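Local coordinates for iminosuccinate reductase (PDB 6RQA), which catalyses the NADH-dependent reduction of iminosuccinate to L-aspartate, regenerating the amino-group donor of the beta-hydroxyaspartate cycle, at residues 154-159 with 187-192; 162-167 with 191-196. One frame throughout, in Å; residues are numbered along the deposited sequence.

Interaction 1. Residues 154-159 with 187-192; sequences IGAGHQ and SRLADT. With NAD (nicotinamide-adenine-dinucleotide), chain C.
Where A156 lies against L189, their CA atoms 6.0 Å apart, the turn that follows strand 150-154 in the Rossmann-type NAD domain passes alongside helix 186-195. This is the glycine-rich loop characteristic of such dinucleotide-binding folds, and it presents one side to the cofactor and another to the helix. R188 does most of the gripping. Its CG stands anti to the backbone N (chi1 -177°) and the chain runs extended to NE, which carries the guanidinium past A156 to the carbonyls of G157 and H158. R188 NH1 donates to H158 O, which lies 20° out of the guanidinium plane; their 2.5 Å separation is doubtful as a measure of strength at this resolution. R188 NE makes a weak, bent bond to G157 O at 2.9 Å. The H158 and R188 side chains meet at a slant, ring and guanidinium planes 22° apart, with H158 CD2 3.7 Å from R188 NH1. Deeper in, L189 sets CG 3.8 Å from A156 CB, and its two methyls border G155 O. On the ligand side, H158 N donates almost straight to NAD O2A (2.9 Å), and Q159 N likewise reaches NAD O1N. The lack of a CB at G157 lets NAD O5B come close to its CA (3.3 Å). The arginine thus braces the carbonyl side of the same turn whose amides bind the pyrophosphate, consistent with a second-shell role.

Interaction 2. Residues 162-167 with 191-196; sequences FQMRAA and DTAAEL
M164 and R165, neighbours on helix 158-170, divide the work of meeting helix 186-195: the methionine fills the buried half of the interface and the arginine spans its outer side. The helix segments run nearly parallel, at -23° with axes 9.8 Å apart, as adjacent helices covering one face of a parallel sheet do. In the close-packed half, M164 has CG anti to its own N (chi1 -171°) and extends straight to SD before bending at chi3. SD comes to rest 3.4 Å from T192 OG1 and 4.0 Å from A193 CB. The T192 hydroxyl turns back to its own helix, where the carbonyls of R188 and L189 both lie within reach of its single proton. Further along, L196 brings CD1 within 3.7 Å of M164 CG and also touches M164 O, while CD2 lies beside R165 CG. Were M164 an alanine, the loss of CG, SD and CE would probably leave a gap beside T192 OG1 and A193 CB and take away part of the packing against L196 CD1. The outer side is looser. R165 bends at chi3 and crosses over T192, its NH1 3.8 Å from CG2, to reach exposed E195. There NH1 and OE1 form a salt bridge at 3.2 Å, its hydrogen bond weak at 126°, although the two flat groups are nearly coplanar. R165 NH2 sits above one face of the F162 ring, displaced toward its rim. Apolar packing therefore probably contributes more to this helix pairing than the single, poorly aligned charge pair at its margin.

From the N terminus, the chain leaves strand 150-154, rounds the NAD-binding turn and enters helix 158-170, so the first segments of both interactions come in succession. It then passes through strand 175-179 and meets them again on helix 186-195. The two loops cross rather than nest, since 154-159 pairs with 187-192 and 162-167 with the later 191-196, and D191 and T192 belong to both second segments. Their centres are 8 Å apart, and L189 CD2 packs on M164 CE at 3.6 Å. Interaction 1 joins the cofactor turn to helix 186-195, and interaction 2 extends that seam between the helices of two successive beta-alpha-beta crossovers, 150-154 to 175-179 and 175-179 to 200-202.

Interaction 1. Residues 154-159 with 187-192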
loop_
_atom_site.group_PDB
_atom_site.type_symbol
_atom_site.label_atom_id
_atom_site.label_comp_id
_atom_site.label_asym_id
_atom_site.label_seq_id
_atom_site.Cartn_x
_atom_site.Cartn_y
_atom_site.Cartn_z
ATOM N N ILE A 154 18.335 13.875 23.041
ATOM C CA ILE A 154 19.206 12.737 22.779
ATOM C C ILE A 154 19.189 12.513 21.271
ATOM O O ILE A 154 18.283 11.869 20.731
ATOM C CB ILE A 154 18.769 11.488 23.545
ATOM C CG1 ILE A 154 18.814 11.751 25.052
ATOM C CG2 ILE A 154 19.670 10.307 23.186
ATOM C CD1 ILE A 154 18.488 10.538 25.894
ATOM N N GLY A 155 20.186 13.063 20.585
ATOM C CA GLY A 155 20.252 12.908 19.133
ATOM C C GLY A 155 20.271 14.275 18.479
ATOM O O GLY A 155 19.524 15.183 18.841
ATOM N N ALA A 156 21.156 14.419 17.492
ATOM C CA ALA A 156 21.325 15.672 16.767
ATOM C C ALA A 156 21.204 15.459 15.263
ATOM O O ALA A 156 21.849 16.159 14.476
ATOM C CB ALA A 156 22.664 16.321 17.107
ATOM N N GLY A 157 20.365 14.513 14.853
ATOM C CA GLY A 157 20.182 14.220 13.448
ATOM C C GLY A 157 19.358 15.259 12.720
ATOM O O GLY A 157 19.172 16.376 13.213
ATOM N N HIS A 158 18.854 14.895 11.540
ATOM C CA HIS A 158 18.078 15.834 10.736
ATOM C C HIS A 158 16.797 16.249 11.449
ATOM O O HIS A 158 16.463 17.438 11.512
ATOM C CB HIS A 158 17.761 15.215 9.374
ATOM C CG HIS A 158 16.771 15.999 8.566
ATOM N ND1 HIS A 158 15.465 15.596 8.396
ATOM C CD2 HIS A 158 16.899 17.159 7.879
ATOM C CE1 HIS A 158 14.830 16.473 7.639
ATOM N NE2 HIS A 158 15.678 17.432 7.313
ATOM N N GLN A 159 16.067 15.280 11.999
ATOM C CA GLN A 159 14.773 15.565 12.605
ATOM C C GLN A 159 14.879 16.167 14.000
ATOM O O GLN A 159 13.867 16.648 14.521
ATOM C CB GLN A 159 13.928 14.291 12.657
ATOM C CG GLN A 159 13.573 13.745 11.289
ATOM C CD GLN A 159 12.559 12.627 11.359
ATOM O OE1 GLN A 159 12.292 12.084 12.429
ATOM N NE2 GLN A 159 11.983 12.278 10.214
ATOM N N SER A 187 26.228 20.799 16.886
ATOM C CA SER A 187 26.047 22.162 16.398
ATOM C C SER A 187 24.638 22.383 15.864
ATOM O O SER A 187 24.137 23.512 15.881
ATOM C CB SER A 187 27.082 22.475 15.318
ATOM O OG SER A 187 27.032 21.518 14.273
ATOM N N ARG A 188 23.985 21.320 15.385
ATOM C CA ARG A 188 22.615 21.448 14.901
ATOM C C ARG A 188 21.651 21.752 16.042
ATOM O O ARG A 188 20.682 22.498 15.862
ATOM C CB ARG A 188 22.203 20.174 14.165
ATOM C CG ARG A 188 20.816 20.223 13.547
ATOM C CD ARG A 188 20.622 19.076 12.569
ATOM N NE ARG A 188 19.254 19.007 12.064
ATOM C CZ ARG A 188 18.827 19.633 10.973
ATOM N NH1 ARG A 188 17.563 19.513 10.590
ATOM N NH2 ARG A 188 19.663 20.380 10.264
ATOM N N LEU A 189 21.901 21.186 17.225
ATOM C CA LEU A 189 21.062 21.489 18.380
ATOM C C LEU A 189 21.307 22.906 18.883
ATOM O O LEU A 189 20.359 23.616 19.241
ATOM C CB LEU A 189 21.315 20.477 19.498
ATOM C CG LEU A 189 21.015 19.009 19.188
ATOM C CD1 LEU A 189 21.255 18.143 20.416
ATOM C CD2 LEU A 189 19.589 18.847 18.681
ATOM N N ALA A 190 22.570 23.337 18.920
ATOM C CA ALA A 190 22.877 24.679 19.403
ATOM C C ALA A 190 22.325 25.747 18.467
ATOM O O ALA A 190 21.800 26.767 18.925
ATOM C CB ALA A 190 24.387 24.843 19.576
ATOM N N ASP A 191 22.429 25.525 17.154
ATOM C CA ASP A 191 21.935 26.506 16.192
ATOM C C ASP A 191 20.434 26.719 16.345
ATOM O O ASP A 191 19.962 27.861 16.415
ATOM C CB ASP A 191 22.275 26.064 14.768
ATOM C CG ASP A 191 23.744 26.248 14.435
ATOM O OD1 ASP A 191 24.492 26.755 15.298
ATOM O OD2 ASP A 191 24.149 25.888 13.310
ATOM N N THR A 192 19.664 25.630 16.402
ATOM C CA THR A 192 18.219 25.761 16.554
ATOM C C THR A 192 17.844 26.286 17.934
ATOM O O THR A 192 16.845 27.000 18.072
ATOM C CB THR A 192 17.536 24.420 16.285
ATOM O OG1 THR A 192 18.056 23.425 17.176
ATOM C CG2 THR A 192 17.786 23.985 14.852
HETATM P PA NAD C . 19.641 10.821 11.075
HETATM O O1A NAD C . 20.452 9.642 10.613
HETATM O O2A NAD C . 19.577 12.227 10.575
HETATM O O5B NAD C . 20.416 11.052 12.610
HETATM C C5B NAD C . 20.620 9.804 13.150
HETATM C C4B NAD C . 21.218 9.966 14.523
HETATM O O4B NAD C . 21.263 8.692 15.137
HETATM C C3B NAD C . 22.657 10.415 14.288
HETATM O O3B NAD C . 22.602 11.805 14.295
HETATM C C2B NAD C . 23.369 9.843 15.519
HETATM O O2B NAD C . 23.297 10.697 16.611
HETATM C C1B NAD C . 22.489 8.572 15.856
HETATM N N9A NAD C . 23.123 7.340 15.375
HETATM C C8A NAD C . 23.487 6.954 14.072
HETATM N N7A NAD C . 24.045 5.744 14.028
HETATM C C5A NAD C . 24.046 5.309 15.366
HETATM C C6A NAD C . 24.498 4.115 15.989
HETATM N N6A NAD C . 25.056 3.130 15.230
HETATM N N1A NAD C . 24.374 3.950 17.345
HETATM C C2A NAD C . 23.804 4.987 18.038
HETATM N N3A NAD C . 23.329 6.169 17.588
HETATM C C4A NAD C . 23.472 6.295 16.224
HETATM O O3 NAD C . 18.250 10.044 11.317
HETATM P PN NAD C . 16.965 10.971 11.396
HETATM O O1N NAD C . 16.976 12.226 12.233
HETATM O O2N NAD C . 16.384 10.719 10.051
HETATM O O5D NAD C . 15.757 10.042 12.318
HETATM C C5D NAD C . 16.446 9.334 13.256
HETATM C C4D NAD C . 15.543 8.249 13.787
HETATM O O4D NAD C . 14.190 8.754 13.808
HETATM C C3D NAD C . 15.576 7.083 12.754
HETATM O O3D NAD C . 15.810 5.936 13.490
HETATM C C2D NAD C . 14.153 7.102 12.164
HETATM O O2D NAD C . 13.606 5.843 11.962
HETATM C C1D NAD C . 13.391 7.701 13.370
HETATM N N1N NAD C . 12.081 8.298 12.892
HETATM C C2N NAD C . 10.998 8.078 13.692
HETATM C C3N NAD C . 9.758 8.593 13.321
HETATM C C7N NAD C . 8.629 8.309 14.255
HETATM O O7N NAD C . 7.489 8.701 14.033
HETATM N N7N NAD C . 8.933 7.583 15.381
HETATM C C4N NAD C . 9.639 9.323 12.138
HETATM C C5N NAD C . 10.759 9.529 11.341
HETATM C C6N NAD C . 12.000 9.007 11.725
#

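Interaction 2. Residues 162-167 with 191-196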
loop_
_atom_site.group_PDB
_atom_site.type_symbol
_atom_site.label_atom_id
_atom_site.label_comp_id
_atom_site.label_asym_id
_atom_site.label_seq_id
_atom_site.Cartn_x
_atom_site.Cartn_y
_atom_site.Cartn_z
ATOM N N PHE A 162 13.538 19.709 14.141
ATOM C CA PHE A 162 12.082 19.799 14.156
ATOM C C PHE A 162 11.523 19.435 15.525
ATOM O O PHE A 162 10.544 20.036 15.984
ATOM C CB PHE A 162 11.489 18.896 13.074
ATOM C CG PHE A 162 11.967 19.223 11.689
ATOM C CD1 PHE A 162 11.311 20.170 10.922
ATOM C CD2 PHE A 162 13.077 18.588 11.156
ATOM C CE1 PHE A 162 11.750 20.476 9.650
ATOM C CE2 PHE A 162 13.520 18.890 9.883
ATOM C CZ PHE A 162 12.855 19.835 9.130
ATOM N N GLN A 163 12.135 18.457 16.196
ATOM C CA GLN A 163 11.672 18.074 17.526
ATOM C C GLN A 163 11.844 19.217 18.518
ATOM O O GLN A 163 10.966 19.460 19.354
ATOM C CB GLN A 163 12.421 16.830 18.006
ATOM C CG GLN A 163 12.325 15.633 17.068
ATOM C CD GLN A 163 10.926 15.046 16.991
ATOM O OE1 GLN A 163 10.173 15.071 17.964
ATOM N NE2 GLN A 163 10.574 14.512 15.827
ATOM N N MET A 164 12.964 19.938 18.434
ATOM C CA MET A 164 13.211 21.024 19.378
ATOM C C MET A 164 12.270 22.197 19.133
ATOM O O MET A 164 11.769 22.807 20.086
ATOM C CB MET A 164 14.671 21.475 19.292
ATOM C CG MET A 164 15.078 22.457 20.381
ATOM S SD MET A 164 16.795 23.000 20.260
ATOM C CE MET A 164 17.654 21.437 20.370
ATOM N N ARG A 165 12.016 22.529 17.865
ATOM C CA ARG A 165 11.115 23.636 17.563
ATOM C C ARG A 165 9.691 23.331 18.008
ATOM O O ARG A 165 9.010 24.200 18.565
ATOM C CB ARG A 165 11.154 23.958 16.068
ATOM C CG ARG A 165 12.373 24.760 15.639
ATOM C CD ARG A 165 12.228 25.272 14.213
ATOM N NE ARG A 165 12.470 24.230 13.220
ATOM C CZ ARG A 165 13.638 24.034 12.617
ATOM N NH1 ARG A 165 14.674 24.811 12.903
ATOM N NH2 ARG A 165 13.770 23.061 11.725
ATOM N N ALA A 166 9.222 22.102 17.777
ATOM C CA ALA A 166 7.864 21.750 18.178
ATOM C C ALA A 166 7.725 21.687 19.693
ATOM O O ALA A 166 6.663 22.021 20.232
ATOM C CB ALA A 166 7.457 20.419 17.547
ATOM N N ALA A 167 8.781 21.272 20.394
ATOM C CA ALA A 167 8.717 21.200 21.850
ATOM C C ALA A 167 8.718 22.592 22.470
ATOM O O ALA A 167 7.979 22.851 23.427
ATOM C CB ALA A 167 9.883 20.371 22.387
ATOM N N ASP A 191 22.429 25.525 17.154
ATOM C CA ASP A 191 21.935 26.506 16.192
ATOM C C ASP A 191 20.434 26.719 16.345
ATOM O O ASP A 191 19.962 27.861 16.415
ATOM C CB ASP A 191 22.275 26.064 14.768
ATOM C CG ASP A 191 23.744 26.248 14.435
ATOM O OD1 ASP A 191 24.492 26.755 15.298
ATOM O OD2 ASP A 191 24.149 25.888 13.310
ATOM N N THR A 192 19.664 25.630 16.402
ATOM C CA THR A 192 18.219 25.761 16.554
ATOM C C THR A 192 17.844 26.286 17.934
ATOM O O THR A 192 16.845 27.000 18.072
ATOM C CB THR A 192 17.536 24.420 16.285
ATOM O OG1 THR A 192 18.056 23.425 17.176
ATOM C CG2 THR A 192 17.786 23.985 14.852
ATOM N N ALA A 193 18.629 25.950 18.962
ATOM C CA ALA A 193 18.409 26.547 20.275
ATOM C C ALA A 193 18.609 28.056 20.236
ATOM O O ALA A 193 17.956 28.789 20.990
ATOM C CB ALA A 193 19.338 25.911 21.309
ATOM N N ALA A 194 19.500 28.540 19.368
ATOM C CA ALA A 194 19.662 29.980 19.202
ATOM C C ALA A 194 18.473 30.599 18.480
ATOM O O ALA A 194 18.092 31.737 18.780
ATOM C CB ALA A 194 20.957 30.283 18.449
ATOM N N GLU A 195 17.877 29.872 17.529
ATOM C CA GLU A 195 16.684 30.375 16.854
ATOM C C GLU A 195 15.514 30.508 17.818
ATOM O O GLU A 195 14.662 31.388 17.646
ATOM C CB GLU A 195 16.305 29.455 15.692
ATOM C CG GLU A 195 17.364 29.330 14.610
ATOM C CD GLU A 195 16.942 28.396 13.492
ATOM O OE1 GLU A 195 15.926 27.688 13.657
ATOM O OE2 GLU A 195 17.624 28.372 12.447
ATOM N N LEU A 196 15.454 29.651 18.833
ATOM C CA LEU A 196 14.388 29.670 19.822
ATOM C C LEU A 196 14.706 30.558 21.018
ATOM O O LEU A 196 13.906 30.614 21.958
ATOM C CB LEU A 196 14.098 28.245 20.302
ATOM C CG LEU A 196 13.761 27.231 19.206
ATOM C CD1 LEU A 196 13.757 25.820 19.767
ATOM C CD2 LEU A 196 12.423 27.562 18.566
#